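Local coordinates for glycoside Hydrolase (Bacteroides uniformis, PDB 5TA0), which probably hydrolyses agarose chains as a gut-bacterial glycoside hydrolase, and is captured here holding an agarose oligosaccharide in its barrel cleft, at residues Ile201-Trp206 against Ile323-Ala328; Ala262-Phe267 against Phe278-Tyr283. All blocks are in the same frame, centred on the assembly; numbering follows the deposited sequence.

Contact 1: Ile201-Trp206 against Ile323-Ala328; sequences INEPLW and ISQYSA. With AAL (3,6-anhydro-alpha-L-galactopyranose), chain C; GAL (beta-D-galactopyranose), chain B; AAL (3,6-anhydro-alpha-L-galactopyranose), chain D; GAL (beta-D-galactopyranose), chain E.
O2 of the galactose of chain B lies between Glu-203 and Gln-325: Glu-203 OE1 is 2.8 Å from it, and the amide end of Gln-325 approaches the same hydroxyl. Both residues sit at the C-terminal ends of strands of a parallel beta/alpha barrel, Glu-203 after strand 197-199 and Gln-325 on strand 321-326. This is consistent with the acid/base and nucleophile positions of clan GH-A barrels, Glu-203 being the probable acid/base; Gln-325 is probably the engineered glutamine of this variant. OE1 also comes within 3.3 Å of O4 of the anhydrogalactose of chain C, the oxygen that joins it to that galactose, as such a role would need. Glu-203 extends beyond CG (chi2 -170°), and OE2 is hydrogen-bonded to His-281 ND1, which helps hold the carboxylate's rotation. The Glu-203 and Gln-325 side chains cross nearly at right angles, carboxylate and amide planes 46° apart. The amide planes of Asn-202 and Gln-325 lie 30° apart, while Asn-202 OD1 is hydrogen-bonded to Arg-83 and its ND2 stands 3.5 Å from O2 of the anhydrogalactose of chain D. Farther along the cleft, Trp-206 offers one indole face to the chain C sugar, whose C6 sits 3.4 Å above the plane, toward the rim.

Contact 2: Ala262-Phe267 against Phe278-Tyr283; sequences ARWKQF and FTIHLY
One face of the Phe-278 ring receives the edge of the Trp-264 indole in a T-shaped (edge-to-face) pair, the planes at 75° and the six-membered ring centroids 5.1 Å apart. The in-plane edge of the indole also faces the backbone carbonyl of Thr-279, with Trp-264 CZ2 3.9 Å from Thr-279 O. The contact belongs to a beta-alpha-beta crossover of the barrel: helix 264-271 lies in the connection between the parallel neighbours 242-247 and 277-285, and its first turn packs against the start of the second strand. Trp-264 CZ3 is 3.7 Å from Phe-278 CG, displaced from the ring centre toward the rim. The two side chains run antiparallel past one another. Phe-267, one helical turn on, completes an aromatic cluster. A trans first torsion (chi1 179°) swings its ring toward the strand, Phe-267 CE2 reaching 3.9 Å from Phe-278 CE1, and the two rings meet obliquely at 54°. Phe-278 is thus touched by both aromatic side chains of the helix, while Ile-307 and Leu-315 of helix 298-315 pack on it as well. Strand 242-247 holds the indole in two ways: Tyr-245 stacks on it, and a hydrogen bond from NE1 to Thr-247 OG1 satisfies the buried N-H. The CB of Thr-279 points away from the helix. Two residues along the strand from Phe-278, Ile-280 turns back toward the helix and crosses the indole at about a right angle, its CG2 methyl 3.6 Å from Trp-264 CZ2.

Overall arrangement
Contacts 1 and 2 have centres 10 Å apart and share the barrel sheet, where strands 277-285 and 321-326 are neighbours; both segments of contact 2 fall in the sequence between those of contact 1. His-281 joins them. Its ND1 lies 2.7 Å from Glu-203 OE2 and its NE2 2.8 Å from Ser-324 OG, both probable hydrogen bonds, so His-281 probably helps position Glu-203 of the glycan pocket from the second shell. Contact 1 touches the sugars directly. Contact 2 lies farther from the glycan, on the helix side of the strand: the Thr-279 side chain is about 11 Å from a bound galactose. Calcium ions lie about 4 Å from the side chain of Glu-203 and about 5 Å from that of Trp-264.

Contact 1: Ile201-Trp206 against Ile323-Ala328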
ATOM      1  N   ILE A 201       1.515 -15.401  -6.337  1.00  5.86           N
ATOM      2  CA  ILE A 201       1.396 -15.129  -7.785  1.00  5.84           C
ATOM      3  C   ILE A 201       0.893 -13.721  -8.034  1.00  5.80           C
ATOM      4  O   ILE A 201      -0.038 -13.254  -7.368  1.00  6.02           O
ATOM      5  CB  ILE A 201       0.521 -16.220  -8.460  1.00  6.20           C
ATOM      6  CG1 ILE A 201       0.585 -16.153  -9.988  1.00  6.58           C
ATOM      7  CG2 ILE A 201      -0.911 -16.183  -7.941  1.00  6.22           C
ATOM      8  CD1 ILE A 201      -0.110 -17.297 -10.650  1.00  6.80           C
ATOM      9  N   ASN A 202       1.488 -13.038  -9.002  1.00  5.89           N
ATOM     10  CA  ASN A 202       1.151 -11.646  -9.281  1.00  6.17           C
ATOM     11  C   ASN A 202      -0.135 -11.471 -10.101  1.00  6.13           C
ATOM     12  O   ASN A 202      -0.255 -12.043 -11.188  1.00  6.25           O
ATOM     13  CB  ASN A 202       2.308 -11.013 -10.054  1.00  6.37           C
ATOM     14  CG  ASN A 202       2.158  -9.529 -10.236  1.00  6.97           C
ATOM     15  OD1 ASN A 202       2.218  -8.771  -9.279  1.00  7.68           O
ATOM     16  ND2 ASN A 202       1.982  -9.087 -11.492  1.00  7.75           N
ATOM     17  N   GLU A 203      -1.108 -10.700  -9.588  1.00  6.21           N
ATOM     18  CA  GLU A 203      -2.298 -10.268 -10.348  1.00  6.43           C
ATOM     19  C   GLU A 203      -2.955 -11.395 -11.156  1.00  6.50           C
ATOM     20  O   GLU A 203      -3.163 -11.300 -12.371  1.00  6.45           O
ATOM     21  CB  GLU A 203      -1.916  -9.084 -11.241  1.00  6.66           C
ATOM     22  CG  GLU A 203      -1.408  -7.896 -10.432  1.00  7.14           C
ATOM     23  CD  GLU A 203      -1.221  -6.615 -11.199  1.00  8.19           C
ATOM     24  OE1 GLU A 203      -1.127  -6.674 -12.436  1.00  9.21           O
ATOM     25  OE2 GLU A 203      -1.107  -5.561 -10.518  1.00  8.55           O
ATOM     26  N   PRO A 204      -3.333 -12.481 -10.468  1.00  6.20           N
ATOM     27  CA  PRO A 204      -3.793 -13.655 -11.190  1.00  6.47           C
ATOM     28  C   PRO A 204      -5.146 -13.541 -11.864  1.00  6.71           C
ATOM     29  O   PRO A 204      -5.322 -14.118 -12.940  1.00  6.80           O
ATOM     30  CB  PRO A 204      -3.785 -14.753 -10.130  1.00  6.37           C
ATOM     31  CG  PRO A 204      -4.008 -14.016  -8.828  1.00  6.40           C
ATOM     32  CD  PRO A 204      -3.219 -12.736  -9.022  1.00  6.16           C
ATOM     33  N   LEU A 205      -6.104 -12.865 -11.240  1.00  6.75           N
ATOM     34  CA  LEU A 205      -7.431 -12.714 -11.833  1.00  7.23           C
ATOM     35  C   LEU A 205      -7.447 -11.776 -13.007  1.00  7.57           C
ATOM     36  O   LEU A 205      -8.308 -11.924 -13.871  1.00  8.00           O
ATOM     37  CB  LEU A 205      -8.510 -12.370 -10.801  1.00  7.42           C
ATOM     38  CG  LEU A 205      -8.740 -13.494  -9.771  1.00  7.80           C
ATOM     39  CD1 LEU A 205      -9.867 -13.092  -8.833  1.00  7.92           C
ATOM     40  CD2 LEU A 205      -9.044 -14.851 -10.405  1.00  8.41           C
ATOM     41  N   TRP A 206      -6.483 -10.869 -13.101  1.00  7.57           N
ATOM     42  CA  TRP A 206      -6.299 -10.115 -14.326  1.00  8.01           C
ATOM     43  C   TRP A 206      -6.092 -11.084 -15.500  1.00  7.98           C
ATOM     44  O   TRP A 206      -6.789 -10.998 -16.521  1.00  8.10           O
ATOM     45  CB  TRP A 206      -5.144  -9.120 -14.215  1.00  8.52           C
ATOM     46  CG  TRP A 206      -4.889  -8.406 -15.506  1.00  9.11           C
ATOM     47  CD1 TRP A 206      -3.856  -8.608 -16.346  1.00  9.54           C
ATOM     48  CD2 TRP A 206      -5.728  -7.419 -16.126  1.00  9.32           C
ATOM     49  NE1 TRP A 206      -3.983  -7.811 -17.463  1.00  9.99           N
ATOM     50  CE2 TRP A 206      -5.131  -7.083 -17.361  1.00  9.65           C
ATOM     51  CE3 TRP A 206      -6.947  -6.823 -15.782  1.00  9.63           C
ATOM     52  CZ2 TRP A 206      -5.706  -6.140 -18.241  1.00  9.96           C
ATOM     53  CZ3 TRP A 206      -7.508  -5.873 -16.658  1.00  9.75           C
ATOM     54  CH2 TRP A 206      -6.885  -5.550 -17.859  1.00 10.00           C
ATOM     55  N   ILE A 323       0.812  -4.136   0.572  1.00  6.63           N
ATOM     56  CA  ILE A 323       0.471  -3.450  -0.683  1.00  6.96           C
ATOM     57  C   ILE A 323       1.737  -3.452  -1.523  1.00  6.77           C
ATOM     58  O   ILE A 323       2.584  -2.570  -1.413  1.00  6.92           O
ATOM     59  CB  ILE A 323      -0.144  -2.050  -0.461  1.00  7.88           C
ATOM     60  CG1 ILE A 323      -1.310  -2.101   0.550  1.00  8.72           C
ATOM     61  CG2 ILE A 323      -0.691  -1.511  -1.767  1.00  7.93           C
ATOM     62  CD1 ILE A 323      -0.902  -1.772   1.951  1.00  9.45           C
ATOM     63  N   SER A 324       1.912  -4.487  -2.365  1.00  6.47           N
ATOM     64  CA  SER A 324       3.211  -4.683  -2.978  1.00  6.62           C
ATOM     65  C   SER A 324       3.466  -3.839  -4.234  1.00  6.46           C
ATOM     66  O   SER A 324       4.589  -3.805  -4.717  1.00  6.81           O
ATOM     67  CB  SER A 324       3.472  -6.143  -3.284  1.00  6.53           C
ATOM     68  OG  SER A 324       2.451  -6.728  -4.050  1.00  7.12           O
ATOM     69  N   GLN A 325       2.415  -3.198  -4.734  1.00  6.71           N
ATOM     70  CA  GLN A 325       2.502  -2.156  -5.783  1.00  7.10           C
ATOM     71  C   GLN A 325       1.412  -1.132  -5.534  1.00  7.11           C
ATOM     72  O   GLN A 325       0.251  -1.521  -5.397  1.00  7.45           O
ATOM     73  CB  GLN A 325       2.270  -2.710  -7.188  1.00  7.75           C
ATOM     74  CG  GLN A 325       3.334  -3.675  -7.709  1.00  8.48           C
ATOM     75  CD  GLN A 325       2.996  -4.252  -9.075  1.00  9.92           C
ATOM     76  OE1 GLN A 325       2.236  -3.641  -9.885  1.00 13.07           O
ATOM     77  NE2 GLN A 325       3.558  -5.399  -9.366  1.00 10.59           N
ATOM     78  N   TYR A 326       1.764   0.144  -5.510  1.00  7.00           N
ATOM     79  CA  TYR A 326       0.752   1.198  -5.448  1.00  7.28           C
ATOM     80  C   TYR A 326       1.270   2.472  -6.069  1.00  7.85           C
ATOM     81  O   TYR A 326       2.473   2.667  -6.184  1.00  7.94           O
ATOM     82  CB  TYR A 326       0.290   1.456  -4.021  1.00  7.10           C
ATOM     83  CG  TYR A 326       1.223   2.203  -3.089  1.00  6.90           C
ATOM     84  CD1 TYR A 326       1.117   3.583  -2.933  1.00  6.83           C
ATOM     85  CD2 TYR A 326       2.148   1.528  -2.286  1.00  7.08           C
ATOM     86  CE1 TYR A 326       1.910   4.282  -2.045  1.00  6.80           C
ATOM     87  CE2 TYR A 326       2.976   2.229  -1.397  1.00  7.07           C
ATOM     88  CZ  TYR A 326       2.821   3.588  -1.254  1.00  6.83           C
ATOM     89  OH  TYR A 326       3.566   4.327  -0.351  1.00  7.41           O
ATOM     90  N   SER A 327       0.306   3.306  -6.431  1.00  8.82           N
ATOM     91  CA  SER A 327       0.418   4.744  -6.800  1.00  9.98           C
ATOM     92  C   SER A 327      -0.640   5.024  -7.864  1.00  9.26           C
ATOM     93  O   SER A 327      -1.813   4.946  -7.527  1.00 10.10           O
ATOM     94  CB  SER A 327       1.827   5.277  -7.112  1.00 11.12           C
ATOM     95  OG  SER A 327       2.330   4.709  -8.291  1.00 12.29           O
ATOM     96  N   ALA A 328      -0.232   5.406  -9.073  1.00  9.24           N
ATOM     97  CA  ALA A 328      -1.193   5.688 -10.158  1.00  9.60           C
ATOM     98  C   ALA A 328      -0.851   4.846 -11.377  1.00 10.22           C
ATOM     99  O   ALA A 328       0.324   4.527 -11.637  1.00 11.80           O
ATOM    100  CB  ALA A 328      -1.156   7.159 -10.534  1.00  9.88           C
TER
HETATM  101  C1  AAL C   2      -3.393  -3.162 -17.145  1.00 20.77           C
HETATM  102  C2  AAL C   2      -2.026  -3.376 -17.795  1.00 21.83           C
HETATM  103  C3  AAL C   2      -1.230  -4.311 -16.921  1.00 21.13           C
HETATM  104  C4  AAL C   2      -1.041  -3.737 -15.544  1.00 21.49           C
HETATM  105  C5  AAL C   2      -2.436  -3.929 -15.024  1.00 20.39           C
HETATM  106  C6  AAL C   2      -2.722  -5.355 -15.430  1.00 19.54           C
HETATM  107  O2  AAL C   2      -1.323  -2.133 -17.932  1.00 22.06           O
HETATM  108  O3  AAL C   2      -2.015  -5.496 -16.683  1.00 20.95           O
HETATM  109  O4  AAL C   2      -0.166  -4.576 -14.826  1.00 23.12           O
HETATM  110  O5  AAL C   2      -3.277  -3.005 -15.720  1.00 18.88           O
HETATM  111  C1  GAL B   3       1.027  -3.913 -14.401  1.00 21.92           C
HETATM  112  C2  GAL B   3       1.816  -5.020 -13.720  1.00 21.69           C
HETATM  113  C3  GAL B   3       3.299  -4.728 -13.568  1.00 21.98           C
HETATM  114  C4  GAL B   3       3.875  -3.926 -14.730  1.00 23.58           C
HETATM  115  C5  GAL B   3       2.995  -2.776 -15.138  1.00 23.51           C
HETATM  116  C6  GAL B   3       3.508  -1.950 -16.333  1.00 24.53           C
HETATM  117  O2  GAL B   3       1.299  -5.237 -12.415  1.00 20.73           O
HETATM  118  O3  GAL B   3       3.887  -6.038 -13.536  1.00 21.27           O
HETATM  119  O4  GAL B   3       4.042  -4.823 -15.843  1.00 24.18           O
HETATM  120  O5  GAL B   3       1.745  -3.357 -15.506  1.00 23.29           O
HETATM  121  O6  GAL B   3       4.760  -1.291 -16.074  1.00 23.51           O
HETATM  122  C1  AAL D   4       5.032  -6.145 -12.689  1.00 20.10           C
HETATM  123  C2  AAL D   4       5.274  -7.634 -12.366  1.00 20.27           C
HETATM  124  C3  AAL D   4       6.750  -7.944 -12.179  1.00 18.78           C
HETATM  125  C4  AAL D   4       7.532  -7.418 -13.362  1.00 19.38           C
HETATM  126  C5  AAL D   4       7.443  -5.949 -13.094  1.00 19.71           C
HETATM  127  C6  AAL D   4       7.709  -5.888 -11.623  1.00 19.87           C
HETATM  128  O2  AAL D   4       4.797  -8.471 -13.425  1.00 20.69           O
HETATM  129  O3  AAL D   4       7.244  -7.139 -11.102  1.00 19.35           O
HETATM  130  O4  AAL D   4       8.907  -7.839 -13.240  1.00 19.76           O
HETATM  131  O5  AAL D   4       6.116  -5.469 -13.333  1.00 19.87           O
HETATM  132  C1  GAL E   1      -7.190  -0.897 -19.256  1.00 22.38           C
HETATM  133  C2  GAL E   1      -5.698  -1.045 -19.045  1.00 21.70           C
HETATM  134  C3  GAL E   1      -5.387  -2.081 -17.969  1.00 20.38           C
HETATM  135  C4  GAL E   1      -6.205  -1.816 -16.713  1.00 19.86           C
HETATM  136  C5  GAL E   1      -7.681  -1.720 -17.077  1.00 21.07           C
HETATM  137  C6  GAL E   1      -8.552  -1.525 -15.852  1.00 21.53           C
HETATM  138  O1  GAL E   1      -7.497   0.166 -20.179  1.00 25.69           O
HETATM  139  O2  GAL E   1      -5.055  -1.466 -20.246  1.00 24.04           O
HETATM  140  O3  GAL E   1      -3.975  -2.005 -17.750  1.00 20.87           O
HETATM  141  O4  GAL E   1      -5.801  -0.589 -16.088  1.00 17.90           O
HETATM  142  O5  GAL E   1      -7.831  -0.630 -17.999  1.00 22.45           O
HETATM  143  O6  GAL E   1      -9.928  -1.477 -16.234  1.00 22.75           O

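Contact 2: Ala262-Phe267 against Phe278-Tyr283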
ATOM      1  N   ALA A 262     -17.717 -12.944  -4.990  1.00  8.65           N
ATOM      2  CA  ALA A 262     -17.086 -13.977  -5.815  1.00  8.48           C
ATOM      3  C   ALA A 262     -15.574 -14.105  -5.632  1.00  8.22           C
ATOM      4  O   ALA A 262     -15.004 -15.130  -5.981  1.00  8.13           O
ATOM      5  CB  ALA A 262     -17.374 -13.696  -7.283  1.00  8.93           C
ATOM      6  N   ARG A 263     -14.938 -13.046  -5.114  1.00  7.60           N
ATOM      7  CA  ARG A 263     -13.480 -12.931  -5.127  1.00  7.80           C
ATOM      8  C   ARG A 263     -12.930 -12.872  -3.698  1.00  7.29           C
ATOM      9  O   ARG A 263     -12.734 -13.930  -3.099  1.00  7.65           O
ATOM     10  CB  ARG A 263     -13.045 -11.796  -6.044  1.00  7.93           C
ATOM     11  CG  ARG A 263     -13.487 -12.010  -7.475  1.00  7.92           C
ATOM     12  CD  ARG A 263     -12.921 -10.938  -8.351  1.00  7.65           C
ATOM     13  NE  ARG A 263     -13.467 -11.022  -9.696  1.00  8.11           N
ATOM     14  CZ  ARG A 263     -12.856 -10.585 -10.793  1.00  7.99           C
ATOM     15  NH1 ARG A 263     -11.627 -10.106 -10.761  1.00  7.81           N
ATOM     16  NH2 ARG A 263     -13.474 -10.689 -11.969  1.00  8.49           N
ATOM     17  N   TRP A 264     -12.712 -11.684  -3.136  1.00  7.02           N
ATOM     18  CA  TRP A 264     -12.125 -11.599  -1.782  1.00  7.49           C
ATOM     19  C   TRP A 264     -12.886 -12.375  -0.705  1.00  7.17           C
ATOM     20  O   TRP A 264     -12.257 -13.007   0.160  1.00  7.20           O
ATOM     21  CB  TRP A 264     -11.820 -10.142  -1.355  1.00  7.48           C
ATOM     22  CG  TRP A 264     -10.387  -9.808  -1.684  1.00  7.30           C
ATOM     23  CD1 TRP A 264      -9.915  -9.242  -2.830  1.00  7.45           C
ATOM     24  CD2 TRP A 264      -9.253 -10.159  -0.910  1.00  7.14           C
ATOM     25  NE1 TRP A 264      -8.536  -9.156  -2.790  1.00  7.50           N
ATOM     26  CE2 TRP A 264      -8.108  -9.729  -1.626  1.00  7.26           C
ATOM     27  CE3 TRP A 264      -9.086 -10.747   0.350  1.00  7.37           C
ATOM     28  CZ2 TRP A 264      -6.819  -9.959  -1.167  1.00  7.65           C
ATOM     29  CZ3 TRP A 264      -7.797 -10.953   0.811  1.00  7.49           C
ATOM     30  CH2 TRP A 264      -6.686 -10.544   0.060  1.00  7.69           C
ATOM     31  N   LYS A 265     -14.220 -12.371  -0.747  0.50  7.42           N
ATOM     32  CA  LYS A 265     -14.975 -13.175   0.215  0.50  8.00           C
ATOM     33  C   LYS A 265     -14.568 -14.657   0.121  0.50  7.81           C
ATOM     34  O   LYS A 265     -14.308 -15.311   1.134  0.50  7.71           O
ATOM     35  CB  LYS A 265     -16.487 -12.995   0.021  0.50  8.94           C
ATOM     36  CG  LYS A 265     -17.367 -13.709   1.059  0.50 10.02           C
ATOM     37  CD  LYS A 265     -17.890 -15.026   0.474  0.50 10.73           C
ATOM     38  CE  LYS A 265     -19.128 -15.645   1.137  0.50 11.42           C
ATOM     39  NZ  LYS A 265     -18.941 -16.230   2.473  0.50 11.82           N
ATOM     40  N   GLN A 266     -14.553 -15.191  -1.099  1.00  7.64           N
ATOM     41  CA  GLN A 266     -14.179 -16.575  -1.329  1.00  7.66           C
ATOM     42  C   GLN A 266     -12.734 -16.864  -1.006  1.00  7.18           C
ATOM     43  O   GLN A 266     -12.427 -17.945  -0.499  1.00  7.53           O
ATOM     44  CB  GLN A 266     -14.473 -16.997  -2.784  1.00  8.22           C
ATOM     45  CG  GLN A 266     -15.923 -16.857  -3.231  1.00  9.29           C
ATOM     46  CD  GLN A 266     -16.904 -17.592  -2.345  1.00 10.40           C
ATOM     47  OE1 GLN A 266     -16.633 -18.691  -1.860  1.00 11.51           O
ATOM     48  NE2 GLN A 266     -18.034 -16.960  -2.090  1.00 12.64           N
ATOM     49  N   PHE A 267     -11.825 -15.927  -1.312  1.00  6.95           N
ATOM     50  CA  PHE A 267     -10.431 -16.148  -0.988  1.00  7.14           C
ATOM     51  C   PHE A 267     -10.221 -16.265   0.534  1.00  6.95           C
ATOM     52  O   PHE A 267      -9.547 -17.172   1.011  1.00  7.32           O
ATOM     53  CB  PHE A 267      -9.555 -15.038  -1.546  1.00  7.00           C
ATOM     54  CG  PHE A 267      -8.095 -15.197  -1.228  1.00  7.25           C
ATOM     55  CD1 PHE A 267      -7.351 -16.246  -1.727  1.00  7.30           C
ATOM     56  CD2 PHE A 267      -7.445 -14.271  -0.427  1.00  7.54           C
ATOM     57  CE1 PHE A 267      -5.993 -16.370  -1.463  1.00  7.40           C
ATOM     58  CE2 PHE A 267      -6.098 -14.406  -0.136  1.00  7.49           C
ATOM     59  CZ  PHE A 267      -5.370 -15.439  -0.646  1.00  7.62           C
ATOM     60  N   PHE A 278      -2.127 -10.995   3.692  1.00  6.26           N
ATOM     61  CA  PHE A 278      -2.914 -10.669   2.501  1.00  6.64           C
ATOM     62  C   PHE A 278      -2.151  -9.635   1.708  1.00  6.59           C
ATOM     63  O   PHE A 278      -1.410  -8.836   2.295  1.00  6.82           O
ATOM     64  CB  PHE A 278      -4.294 -10.173   2.894  1.00  6.89           C
ATOM     65  CG  PHE A 278      -5.209 -11.249   3.430  1.00  7.19           C
ATOM     66  CD1 PHE A 278      -5.005 -12.612   3.162  1.00  7.60           C
ATOM     67  CD2 PHE A 278      -6.294 -10.916   4.237  1.00  7.34           C
ATOM     68  CE1 PHE A 278      -5.895 -13.576   3.644  1.00  8.03           C
ATOM     69  CE2 PHE A 278      -7.157 -11.864   4.706  1.00  7.48           C
ATOM     70  CZ  PHE A 278      -6.968 -13.202   4.427  1.00  7.58           C
ATOM     71  N   THR A 279      -2.324  -9.640   0.393  1.00  6.39           N
ATOM     72  CA  THR A 279      -1.612  -8.709  -0.459  1.00  6.60           C
ATOM     73  C   THR A 279      -2.488  -8.249  -1.624  1.00  6.48           C
ATOM     74  O   THR A 279      -3.203  -9.081  -2.249  1.00  6.27           O
ATOM     75  CB  THR A 279      -0.251  -9.282  -0.915  1.00  7.07           C
ATOM     76  OG1 THR A 279       0.357  -8.339  -1.810  1.00  8.16           O
ATOM     77  CG2 THR A 279      -0.385 -10.614  -1.587  1.00  7.37           C
ATOM     78  N   ILE A 280      -2.459  -6.935  -1.870  1.00  6.33           N
ATOM     79  CA  ILE A 280      -3.212  -6.283  -2.929  1.00  6.55           C
ATOM     80  C   ILE A 280      -2.351  -5.230  -3.591  1.00  6.69           C
ATOM     81  O   ILE A 280      -1.326  -4.810  -3.049  1.00  6.66           O
ATOM     82  CB  ILE A 280      -4.514  -5.652  -2.426  1.00  6.98           C
ATOM     83  CG1 ILE A 280      -4.252  -4.547  -1.384  1.00  7.18           C
ATOM     84  CG2 ILE A 280      -5.450  -6.713  -1.863  1.00  7.17           C
ATOM     85  CD1 ILE A 280      -5.505  -3.857  -0.868  1.00  7.28           C
ATOM     86  N   HIS A 281      -2.774  -4.791  -4.771  1.00  6.60           N
ATOM     87  CA  HIS A 281      -2.252  -3.612  -5.441  1.00  6.71           C
ATOM     88  C   HIS A 281      -3.291  -2.524  -5.464  1.00  6.56           C
ATOM     89  O   HIS A 281      -4.462  -2.800  -5.589  1.00  7.24           O
ATOM     90  CB  HIS A 281      -1.812  -3.988  -6.854  1.00  6.92           C
ATOM     91  CG  HIS A 281      -0.667  -4.948  -6.860  1.00  7.21           C
ATOM     92  ND1 HIS A 281      -0.231  -5.591  -7.996  1.00  7.55           N
ATOM     93  CD2 HIS A 281       0.138  -5.371  -5.855  1.00  7.53           C
ATOM     94  CE1 HIS A 281       0.802  -6.364  -7.698  1.00  7.75           C
ATOM     95  NE2 HIS A 281       1.055  -6.228  -6.411  1.00  7.63           N
ATOM     96  N   LEU A 282      -2.861  -1.272  -5.321  1.00  6.50           N
ATOM     97  CA  LEU A 282      -3.798  -0.123  -5.259  1.00  6.76           C
ATOM     98  C   LEU A 282      -3.329   0.985  -6.186  1.00  7.04           C
ATOM     99  O   LEU A 282      -2.338   1.674  -5.898  1.00  7.00           O
ATOM    100  CB  LEU A 282      -3.919   0.389  -3.820  1.00  6.80           C
ATOM    101  CG  LEU A 282      -4.650  -0.543  -2.866  1.00  7.17           C
ATOM    102  CD1 LEU A 282      -4.450  -0.067  -1.444  1.00  7.44           C
ATOM    103  CD2 LEU A 282      -6.129  -0.656  -3.211  1.00  7.36           C
ATOM    104  N   TYR A 283      -4.072   1.187  -7.268  0.50  6.73           N
ATOM    105  CA  TYR A 283      -3.738   2.222  -8.224  0.50  6.80           C
ATOM    106  C   TYR A 283      -4.882   3.202  -8.432  0.50  7.12           C
ATOM    107  O   TYR A 283      -6.028   2.820  -8.708  0.50  7.16           O
ATOM    108  CB  TYR A 283      -3.372   1.596  -9.540  0.50  6.59           C
ATOM    109  CG  TYR A 283      -2.007   0.974  -9.583  0.50  6.32           C
ATOM    110  CD1 TYR A 283      -0.876   1.750  -9.620  0.50  6.22           C
ATOM    111  CD2 TYR A 283      -1.857  -0.385  -9.650  0.50  6.13           C
ATOM    112  CE1 TYR A 283       0.376   1.183  -9.712  0.50  6.07           C
ATOM    113  CE2 TYR A 283      -0.612  -0.964  -9.754  0.50  6.08           C
ATOM    114  CZ  TYR A 283       0.509  -0.175  -9.779  0.50  6.11           C
ATOM    115  OH  TYR A 283       1.757  -0.765  -9.916  0.50  6.08           O
TER